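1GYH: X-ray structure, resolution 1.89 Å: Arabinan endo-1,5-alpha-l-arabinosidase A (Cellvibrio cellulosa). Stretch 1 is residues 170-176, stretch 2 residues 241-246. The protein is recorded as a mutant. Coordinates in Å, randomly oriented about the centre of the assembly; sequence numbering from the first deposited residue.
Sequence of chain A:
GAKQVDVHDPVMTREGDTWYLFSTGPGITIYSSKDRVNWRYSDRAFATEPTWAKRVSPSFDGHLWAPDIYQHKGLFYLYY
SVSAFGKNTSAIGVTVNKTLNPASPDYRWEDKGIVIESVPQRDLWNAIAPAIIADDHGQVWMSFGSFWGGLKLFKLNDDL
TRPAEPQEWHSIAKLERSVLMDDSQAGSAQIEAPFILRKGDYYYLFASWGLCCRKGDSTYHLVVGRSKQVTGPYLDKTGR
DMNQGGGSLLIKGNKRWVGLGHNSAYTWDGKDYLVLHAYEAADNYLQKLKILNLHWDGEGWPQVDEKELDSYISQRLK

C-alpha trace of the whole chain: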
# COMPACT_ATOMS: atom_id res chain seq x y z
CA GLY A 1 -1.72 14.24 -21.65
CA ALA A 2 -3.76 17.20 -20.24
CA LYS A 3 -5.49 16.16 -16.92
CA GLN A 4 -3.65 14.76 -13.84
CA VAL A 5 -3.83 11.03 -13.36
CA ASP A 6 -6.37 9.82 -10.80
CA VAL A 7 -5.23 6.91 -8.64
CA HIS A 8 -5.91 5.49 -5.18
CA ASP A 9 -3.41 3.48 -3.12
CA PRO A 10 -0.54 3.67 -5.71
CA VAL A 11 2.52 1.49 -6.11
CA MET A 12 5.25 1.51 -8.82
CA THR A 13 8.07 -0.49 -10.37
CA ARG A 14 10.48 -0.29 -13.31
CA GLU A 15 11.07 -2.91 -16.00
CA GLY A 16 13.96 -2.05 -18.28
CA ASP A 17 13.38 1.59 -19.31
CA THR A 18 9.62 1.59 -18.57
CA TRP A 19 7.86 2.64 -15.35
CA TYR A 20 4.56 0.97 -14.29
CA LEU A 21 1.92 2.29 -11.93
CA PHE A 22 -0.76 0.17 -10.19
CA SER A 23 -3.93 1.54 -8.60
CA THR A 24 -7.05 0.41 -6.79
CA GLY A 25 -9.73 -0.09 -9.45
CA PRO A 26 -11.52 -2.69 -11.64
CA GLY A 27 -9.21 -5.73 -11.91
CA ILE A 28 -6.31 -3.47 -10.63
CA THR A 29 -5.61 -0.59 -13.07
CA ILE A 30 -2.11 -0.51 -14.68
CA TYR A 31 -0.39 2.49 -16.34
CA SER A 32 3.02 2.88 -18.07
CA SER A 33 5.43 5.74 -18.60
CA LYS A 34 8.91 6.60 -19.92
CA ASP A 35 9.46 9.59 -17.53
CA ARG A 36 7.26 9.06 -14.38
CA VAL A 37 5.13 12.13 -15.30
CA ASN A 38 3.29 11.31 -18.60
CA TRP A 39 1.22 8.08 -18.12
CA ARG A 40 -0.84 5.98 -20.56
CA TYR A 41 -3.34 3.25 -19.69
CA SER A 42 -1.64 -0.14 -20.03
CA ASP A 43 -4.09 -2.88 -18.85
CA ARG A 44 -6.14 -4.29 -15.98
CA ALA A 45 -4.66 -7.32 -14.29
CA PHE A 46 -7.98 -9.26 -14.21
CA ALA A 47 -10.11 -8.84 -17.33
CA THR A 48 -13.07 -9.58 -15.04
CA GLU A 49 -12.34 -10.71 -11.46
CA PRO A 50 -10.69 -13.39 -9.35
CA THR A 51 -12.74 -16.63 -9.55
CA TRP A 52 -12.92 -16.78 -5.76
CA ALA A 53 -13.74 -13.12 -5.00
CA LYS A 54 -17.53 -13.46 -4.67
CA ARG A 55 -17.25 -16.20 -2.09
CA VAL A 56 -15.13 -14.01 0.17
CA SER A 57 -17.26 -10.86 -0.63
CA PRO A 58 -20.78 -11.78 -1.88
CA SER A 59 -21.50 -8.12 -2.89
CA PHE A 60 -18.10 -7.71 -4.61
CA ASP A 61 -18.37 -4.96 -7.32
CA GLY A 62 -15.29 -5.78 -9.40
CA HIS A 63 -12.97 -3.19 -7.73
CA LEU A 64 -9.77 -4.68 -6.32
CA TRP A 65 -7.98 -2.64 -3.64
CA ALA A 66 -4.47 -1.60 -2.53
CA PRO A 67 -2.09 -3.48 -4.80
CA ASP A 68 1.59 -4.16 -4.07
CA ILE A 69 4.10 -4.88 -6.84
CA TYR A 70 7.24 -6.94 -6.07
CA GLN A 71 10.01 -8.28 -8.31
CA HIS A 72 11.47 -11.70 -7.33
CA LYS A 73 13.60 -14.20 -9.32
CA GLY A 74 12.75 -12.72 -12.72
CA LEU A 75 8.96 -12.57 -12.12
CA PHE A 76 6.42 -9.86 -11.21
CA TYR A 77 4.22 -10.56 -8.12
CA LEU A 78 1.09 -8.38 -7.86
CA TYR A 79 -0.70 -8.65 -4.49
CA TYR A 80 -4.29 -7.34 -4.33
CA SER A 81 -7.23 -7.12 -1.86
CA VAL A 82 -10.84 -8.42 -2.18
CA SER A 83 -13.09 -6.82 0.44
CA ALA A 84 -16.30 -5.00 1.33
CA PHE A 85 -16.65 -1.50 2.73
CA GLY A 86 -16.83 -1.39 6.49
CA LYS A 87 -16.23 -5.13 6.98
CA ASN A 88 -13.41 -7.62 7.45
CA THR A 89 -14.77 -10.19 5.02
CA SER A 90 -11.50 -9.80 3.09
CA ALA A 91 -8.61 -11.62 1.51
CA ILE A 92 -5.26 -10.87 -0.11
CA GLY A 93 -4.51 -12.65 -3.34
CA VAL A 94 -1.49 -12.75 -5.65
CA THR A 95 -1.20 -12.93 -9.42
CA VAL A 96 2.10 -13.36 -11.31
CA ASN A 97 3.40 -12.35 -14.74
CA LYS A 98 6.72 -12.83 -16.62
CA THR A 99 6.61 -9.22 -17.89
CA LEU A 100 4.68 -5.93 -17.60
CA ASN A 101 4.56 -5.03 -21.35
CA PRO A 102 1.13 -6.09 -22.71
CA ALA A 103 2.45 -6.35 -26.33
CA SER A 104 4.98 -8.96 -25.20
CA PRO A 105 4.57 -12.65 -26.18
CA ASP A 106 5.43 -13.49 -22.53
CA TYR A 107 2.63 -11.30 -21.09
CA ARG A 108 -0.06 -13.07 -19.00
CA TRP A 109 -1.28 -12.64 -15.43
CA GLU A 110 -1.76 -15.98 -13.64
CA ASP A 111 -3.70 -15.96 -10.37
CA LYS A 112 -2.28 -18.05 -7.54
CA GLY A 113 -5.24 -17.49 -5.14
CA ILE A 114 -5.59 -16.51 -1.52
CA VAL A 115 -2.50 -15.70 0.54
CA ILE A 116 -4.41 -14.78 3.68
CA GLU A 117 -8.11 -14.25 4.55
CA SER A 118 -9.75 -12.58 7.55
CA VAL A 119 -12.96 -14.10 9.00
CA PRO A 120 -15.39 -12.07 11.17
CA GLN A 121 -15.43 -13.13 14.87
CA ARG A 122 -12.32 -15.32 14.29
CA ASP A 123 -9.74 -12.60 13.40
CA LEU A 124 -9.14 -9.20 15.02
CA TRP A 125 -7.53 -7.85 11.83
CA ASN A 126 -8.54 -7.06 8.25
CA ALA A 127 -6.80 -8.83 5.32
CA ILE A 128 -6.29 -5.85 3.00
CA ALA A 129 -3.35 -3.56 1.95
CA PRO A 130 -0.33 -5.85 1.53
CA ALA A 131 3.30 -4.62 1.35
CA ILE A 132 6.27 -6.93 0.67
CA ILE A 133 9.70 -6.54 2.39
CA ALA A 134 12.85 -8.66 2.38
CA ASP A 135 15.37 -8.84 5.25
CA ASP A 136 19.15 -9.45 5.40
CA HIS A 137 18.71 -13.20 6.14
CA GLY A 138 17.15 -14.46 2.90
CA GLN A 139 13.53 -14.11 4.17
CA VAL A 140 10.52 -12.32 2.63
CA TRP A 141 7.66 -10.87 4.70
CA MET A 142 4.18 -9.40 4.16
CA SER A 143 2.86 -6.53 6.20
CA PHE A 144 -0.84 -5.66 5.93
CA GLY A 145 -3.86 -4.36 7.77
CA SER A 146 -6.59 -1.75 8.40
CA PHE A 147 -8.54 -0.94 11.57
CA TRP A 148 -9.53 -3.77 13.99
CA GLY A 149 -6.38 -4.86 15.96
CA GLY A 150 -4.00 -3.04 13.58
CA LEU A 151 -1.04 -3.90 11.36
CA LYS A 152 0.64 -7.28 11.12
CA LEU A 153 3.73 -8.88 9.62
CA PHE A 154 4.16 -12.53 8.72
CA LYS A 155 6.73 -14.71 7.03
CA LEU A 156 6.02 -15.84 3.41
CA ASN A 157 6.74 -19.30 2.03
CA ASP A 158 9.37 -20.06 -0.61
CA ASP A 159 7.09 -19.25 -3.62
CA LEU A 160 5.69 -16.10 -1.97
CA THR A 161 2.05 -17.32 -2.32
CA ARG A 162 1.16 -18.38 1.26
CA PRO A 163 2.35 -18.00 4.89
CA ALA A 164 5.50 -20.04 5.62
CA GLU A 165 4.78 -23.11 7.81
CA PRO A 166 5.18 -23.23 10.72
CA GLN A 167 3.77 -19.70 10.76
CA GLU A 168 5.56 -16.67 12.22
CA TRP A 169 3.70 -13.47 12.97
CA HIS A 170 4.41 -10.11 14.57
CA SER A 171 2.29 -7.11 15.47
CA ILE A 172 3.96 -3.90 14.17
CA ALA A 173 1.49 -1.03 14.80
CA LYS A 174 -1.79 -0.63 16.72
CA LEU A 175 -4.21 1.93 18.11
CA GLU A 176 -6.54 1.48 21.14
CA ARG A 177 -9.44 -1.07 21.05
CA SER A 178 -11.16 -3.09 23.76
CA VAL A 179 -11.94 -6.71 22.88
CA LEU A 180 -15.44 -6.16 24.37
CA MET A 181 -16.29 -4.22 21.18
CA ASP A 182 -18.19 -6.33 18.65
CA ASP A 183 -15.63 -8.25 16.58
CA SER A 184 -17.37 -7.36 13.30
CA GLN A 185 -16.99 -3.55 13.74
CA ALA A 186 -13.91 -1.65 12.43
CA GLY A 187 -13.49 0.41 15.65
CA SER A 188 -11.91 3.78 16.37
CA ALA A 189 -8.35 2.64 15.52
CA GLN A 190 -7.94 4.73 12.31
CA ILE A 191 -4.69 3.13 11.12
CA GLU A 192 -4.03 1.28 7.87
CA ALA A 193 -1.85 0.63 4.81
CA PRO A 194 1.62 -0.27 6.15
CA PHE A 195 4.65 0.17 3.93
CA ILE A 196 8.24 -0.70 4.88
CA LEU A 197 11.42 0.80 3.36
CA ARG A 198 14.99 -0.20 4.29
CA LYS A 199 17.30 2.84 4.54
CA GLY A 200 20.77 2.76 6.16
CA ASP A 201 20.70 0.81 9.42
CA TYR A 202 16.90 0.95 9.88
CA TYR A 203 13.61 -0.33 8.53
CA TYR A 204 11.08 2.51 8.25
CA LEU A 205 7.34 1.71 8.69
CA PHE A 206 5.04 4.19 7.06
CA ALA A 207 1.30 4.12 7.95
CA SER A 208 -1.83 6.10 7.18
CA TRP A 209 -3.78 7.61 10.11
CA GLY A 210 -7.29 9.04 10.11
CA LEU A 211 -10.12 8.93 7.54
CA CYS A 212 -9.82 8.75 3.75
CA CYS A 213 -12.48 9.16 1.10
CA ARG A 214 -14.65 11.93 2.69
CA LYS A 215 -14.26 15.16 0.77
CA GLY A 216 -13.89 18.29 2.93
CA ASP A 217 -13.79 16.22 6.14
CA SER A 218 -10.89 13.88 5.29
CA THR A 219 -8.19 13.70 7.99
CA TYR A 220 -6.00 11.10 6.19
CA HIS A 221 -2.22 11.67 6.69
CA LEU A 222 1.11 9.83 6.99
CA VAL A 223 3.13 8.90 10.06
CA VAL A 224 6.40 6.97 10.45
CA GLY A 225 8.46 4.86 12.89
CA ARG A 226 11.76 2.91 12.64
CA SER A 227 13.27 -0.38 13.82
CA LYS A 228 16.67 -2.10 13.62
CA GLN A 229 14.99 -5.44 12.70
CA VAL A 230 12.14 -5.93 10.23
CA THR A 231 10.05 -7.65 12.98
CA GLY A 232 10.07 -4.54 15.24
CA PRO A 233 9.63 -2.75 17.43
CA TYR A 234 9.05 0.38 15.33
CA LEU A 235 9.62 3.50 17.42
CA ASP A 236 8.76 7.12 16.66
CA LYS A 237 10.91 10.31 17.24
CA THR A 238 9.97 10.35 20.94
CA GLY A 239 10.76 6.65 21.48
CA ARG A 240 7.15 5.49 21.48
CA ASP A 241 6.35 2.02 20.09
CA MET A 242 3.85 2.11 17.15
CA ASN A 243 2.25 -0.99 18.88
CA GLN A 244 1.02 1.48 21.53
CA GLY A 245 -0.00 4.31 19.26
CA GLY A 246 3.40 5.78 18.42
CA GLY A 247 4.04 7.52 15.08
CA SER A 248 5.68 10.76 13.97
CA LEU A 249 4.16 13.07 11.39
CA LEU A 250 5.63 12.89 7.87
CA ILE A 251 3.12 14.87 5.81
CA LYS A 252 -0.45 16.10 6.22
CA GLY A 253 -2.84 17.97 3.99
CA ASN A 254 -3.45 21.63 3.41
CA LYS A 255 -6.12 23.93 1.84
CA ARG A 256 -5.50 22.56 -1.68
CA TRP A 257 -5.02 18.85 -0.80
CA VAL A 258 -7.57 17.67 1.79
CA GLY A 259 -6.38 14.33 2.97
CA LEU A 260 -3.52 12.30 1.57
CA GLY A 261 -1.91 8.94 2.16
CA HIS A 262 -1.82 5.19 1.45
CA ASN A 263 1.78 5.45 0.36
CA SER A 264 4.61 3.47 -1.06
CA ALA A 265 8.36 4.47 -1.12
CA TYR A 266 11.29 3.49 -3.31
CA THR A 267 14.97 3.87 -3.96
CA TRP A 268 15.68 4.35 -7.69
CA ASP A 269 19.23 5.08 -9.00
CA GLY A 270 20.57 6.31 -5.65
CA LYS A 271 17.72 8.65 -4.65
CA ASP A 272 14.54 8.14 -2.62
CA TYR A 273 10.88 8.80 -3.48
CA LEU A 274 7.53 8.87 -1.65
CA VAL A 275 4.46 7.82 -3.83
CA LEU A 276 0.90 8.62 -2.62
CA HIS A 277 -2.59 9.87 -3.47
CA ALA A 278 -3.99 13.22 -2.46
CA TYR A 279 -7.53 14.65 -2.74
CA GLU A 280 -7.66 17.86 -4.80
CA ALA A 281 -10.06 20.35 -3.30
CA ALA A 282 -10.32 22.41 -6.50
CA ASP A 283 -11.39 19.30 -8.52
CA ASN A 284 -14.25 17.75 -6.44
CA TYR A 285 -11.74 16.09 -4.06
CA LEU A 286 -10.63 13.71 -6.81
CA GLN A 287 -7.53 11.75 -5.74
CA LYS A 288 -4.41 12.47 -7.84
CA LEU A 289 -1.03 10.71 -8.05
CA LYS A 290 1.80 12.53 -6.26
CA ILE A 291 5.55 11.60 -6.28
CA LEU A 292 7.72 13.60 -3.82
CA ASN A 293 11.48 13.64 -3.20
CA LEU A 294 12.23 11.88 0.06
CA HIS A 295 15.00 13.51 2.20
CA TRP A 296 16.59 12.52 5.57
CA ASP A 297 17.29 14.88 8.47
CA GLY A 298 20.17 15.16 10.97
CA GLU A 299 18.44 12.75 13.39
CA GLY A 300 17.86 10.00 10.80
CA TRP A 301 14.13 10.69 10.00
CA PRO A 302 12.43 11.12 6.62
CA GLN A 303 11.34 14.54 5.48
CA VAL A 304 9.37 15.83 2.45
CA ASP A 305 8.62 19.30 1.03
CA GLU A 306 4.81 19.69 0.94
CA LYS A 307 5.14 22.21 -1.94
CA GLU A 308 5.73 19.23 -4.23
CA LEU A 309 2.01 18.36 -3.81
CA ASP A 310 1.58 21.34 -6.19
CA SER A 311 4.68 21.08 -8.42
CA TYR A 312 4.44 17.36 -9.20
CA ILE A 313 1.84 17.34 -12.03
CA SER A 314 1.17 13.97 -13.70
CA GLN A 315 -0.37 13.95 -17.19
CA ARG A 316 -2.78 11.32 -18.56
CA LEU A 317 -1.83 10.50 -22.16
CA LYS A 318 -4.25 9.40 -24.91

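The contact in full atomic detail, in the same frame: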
# COMPACT_ATOMS: atom_id res chain seq x y z
N HIS A 170 4.09 -11.21 13.68
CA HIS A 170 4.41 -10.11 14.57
C HIS A 170 3.45 -8.93 14.40
O HIS A 170 3.16 -8.48 13.27
CB HIS A 170 5.89 -9.58 14.32
CG HIS A 170 6.93 -10.66 14.44
ND1 HIS A 170 7.48 -11.03 15.65
CD2 HIS A 170 7.46 -11.49 13.51
CE1 HIS A 170 8.29 -12.05 15.46
NE2 HIS A 170 8.32 -12.33 14.17
N SER A 171 2.99 -8.38 15.51
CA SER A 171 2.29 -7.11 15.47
C SER A 171 3.32 -5.97 15.29
O SER A 171 4.37 -6.01 15.94
CB SER A 171 1.48 -6.87 16.75
OG SER A 171 0.49 -7.90 16.91
N ILE A 172 3.03 -5.00 14.45
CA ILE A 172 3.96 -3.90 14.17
C ILE A 172 3.41 -2.51 14.49
O ILE A 172 4.17 -1.61 14.82
CB ILE A 172 4.59 -3.99 12.73
CG1 ILE A 172 3.53 -3.92 11.60
CG2 ILE A 172 5.48 -5.27 12.63
CD1 ILE A 172 4.05 -3.89 10.14
N ALA A 173 2.07 -2.30 14.40
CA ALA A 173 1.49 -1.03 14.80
C ALA A 173 0.03 -1.25 15.18
O ALA A 173 -0.64 -2.05 14.56
CB ALA A 173 1.57 -0.00 13.70
N LYS A 174 -0.44 -0.47 16.15
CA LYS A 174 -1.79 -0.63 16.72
C LYS A 174 -2.26 0.68 17.32
O LYS A 174 -1.44 1.50 17.80
CB LYS A 174 -1.79 -1.68 17.86
CG LYS A 174 -1.41 -3.12 17.52
CD LYS A 174 -1.53 -3.97 18.81
CE LYS A 174 -0.51 -5.03 19.05
NZ LYS A 174 -0.60 -5.60 20.47
N LEU A 175 -3.58 0.90 17.31
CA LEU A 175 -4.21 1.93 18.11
C LEU A 175 -5.28 1.28 19.03
O LEU A 175 -5.60 0.10 18.87
CB LEU A 175 -4.83 3.00 17.25
CG LEU A 175 -3.87 3.82 16.39
CD1 LEU A 175 -4.61 4.66 15.33
CD2 LEU A 175 -3.06 4.73 17.31
N GLU A 176 -5.78 2.05 20.01
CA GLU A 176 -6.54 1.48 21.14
C GLU A 176 -7.83 0.81 20.62
O GLU A 176 -8.45 1.32 19.70
CB GLU A 176 -6.88 2.55 22.17
CG GLU A 176 -7.59 2.05 23.44
CD GLU A 176 -6.79 1.02 24.21
OE1 GLU A 176 -5.91 1.44 25.00
OE2 GLU A 176 -7.03 -0.20 24.02
N ASP A 241 6.66 3.21 20.89
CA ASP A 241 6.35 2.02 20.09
C ASP A 241 5.02 2.25 19.31
O ASP A 241 4.02 2.68 19.90
CB ASP A 241 6.23 0.82 21.02
CG ASP A 241 6.10 -0.53 20.29
OD1 ASP A 241 5.95 -0.60 19.03
OD2 ASP A 241 6.13 -1.60 20.94
N MET A 242 5.05 2.04 18.00
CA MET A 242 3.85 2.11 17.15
C MET A 242 2.78 1.06 17.59
O MET A 242 1.58 1.27 17.33
CB MET A 242 4.19 1.97 15.67
CG MET A 242 5.06 3.14 15.14
SD MET A 242 5.46 3.04 13.39
CE MET A 242 3.93 3.71 12.65
N ASN A 243 3.20 -0.02 18.24
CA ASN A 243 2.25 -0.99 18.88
C ASN A 243 1.44 -0.42 20.03
O ASN A 243 0.47 -1.05 20.47
CB ASN A 243 2.94 -2.27 19.37
CG ASN A 243 3.14 -3.28 18.26
OD1 ASN A 243 2.43 -3.28 17.24
ND2 ASN A 243 4.10 -4.15 18.44
N GLN A 244 1.80 0.78 20.51
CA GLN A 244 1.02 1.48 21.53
C GLN A 244 0.71 2.89 21.07
O GLN A 244 0.63 3.82 21.86
CB GLN A 244 1.69 1.43 22.94
CG GLN A 244 1.89 -0.01 23.41
CD GLN A 244 1.82 -0.20 24.88
OE1 GLN A 244 0.91 0.30 25.52
NE2 GLN A 244 2.80 -0.92 25.43
N GLY A 245 0.46 3.05 19.78
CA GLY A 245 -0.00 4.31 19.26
C GLY A 245 1.07 5.32 18.89
O GLY A 245 0.75 6.46 18.57
N GLY A 246 2.34 4.91 18.92
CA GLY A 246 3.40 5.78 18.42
C GLY A 246 3.31 6.05 16.92
O GLY A 246 2.72 5.28 16.19
O HOH W 1 6.32 -2.00 16.53

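The most unusual feature of this contact is the amide of Asn-243, which lies against the strand backbone yet makes just one hydrogen bond to it. Its ND2 donates to Ser-171 O (3.1 Å, nearly straight at 165°). Its OD1 sits 3.0 Å from Ala-173 N and 3.0 Å from Ile-172 C, but the angle at Ala-173 N is too poor for a hydrogen bond, so the oxygen packs over the peptide unit between Ile-172 and Ala-173. Although the CA-to-CB bond of Asn-243 points away from the strand, its end comes back to it. Asparagine suits this place because its short side chain carries a donor that can reach a main-chain carbonyl, and no other residue here has more of its surface covered by the opposing stretch.

The second direct hydrogen bond is purely backbone: Lys-174 N donates to Met-242 O at 2.9 Å. Met-242 O also receives a CA-H...O contact from Ala-173 CA (3.4 Å) and, within its own turn, a hydrogen bond from Gly-245 N (3.2 Å). Beside it, Ala-173 CB meets Met-242 CB at 3.8 Å; the small alanine methyl adds an apolar touch while the backbones stay close, with Ala-173 CA and Asn-243 CA 4.2 Å apart.

Asp-241 holds the turn in shape. Its OD1 accepts from Asn-243 N at 2.9 Å, and its main-chain O accepts from Gln-244 N and Gly-246 N, both at 3.0 Å. A water bridges the stretches, donating to Asp-241 OD1 (2.9 Å) and to Ile-172 O (2.8 Å).

Gly-245 has phi/psi of 86/8, where a CB would be jammed against the preceding carbonyl oxygen, so glycine fits. Leu-175 CD2 packs on the bare CA of Gly-245 at 3.7 Å. At Gly-246, a CB would clash with Asp-241 O.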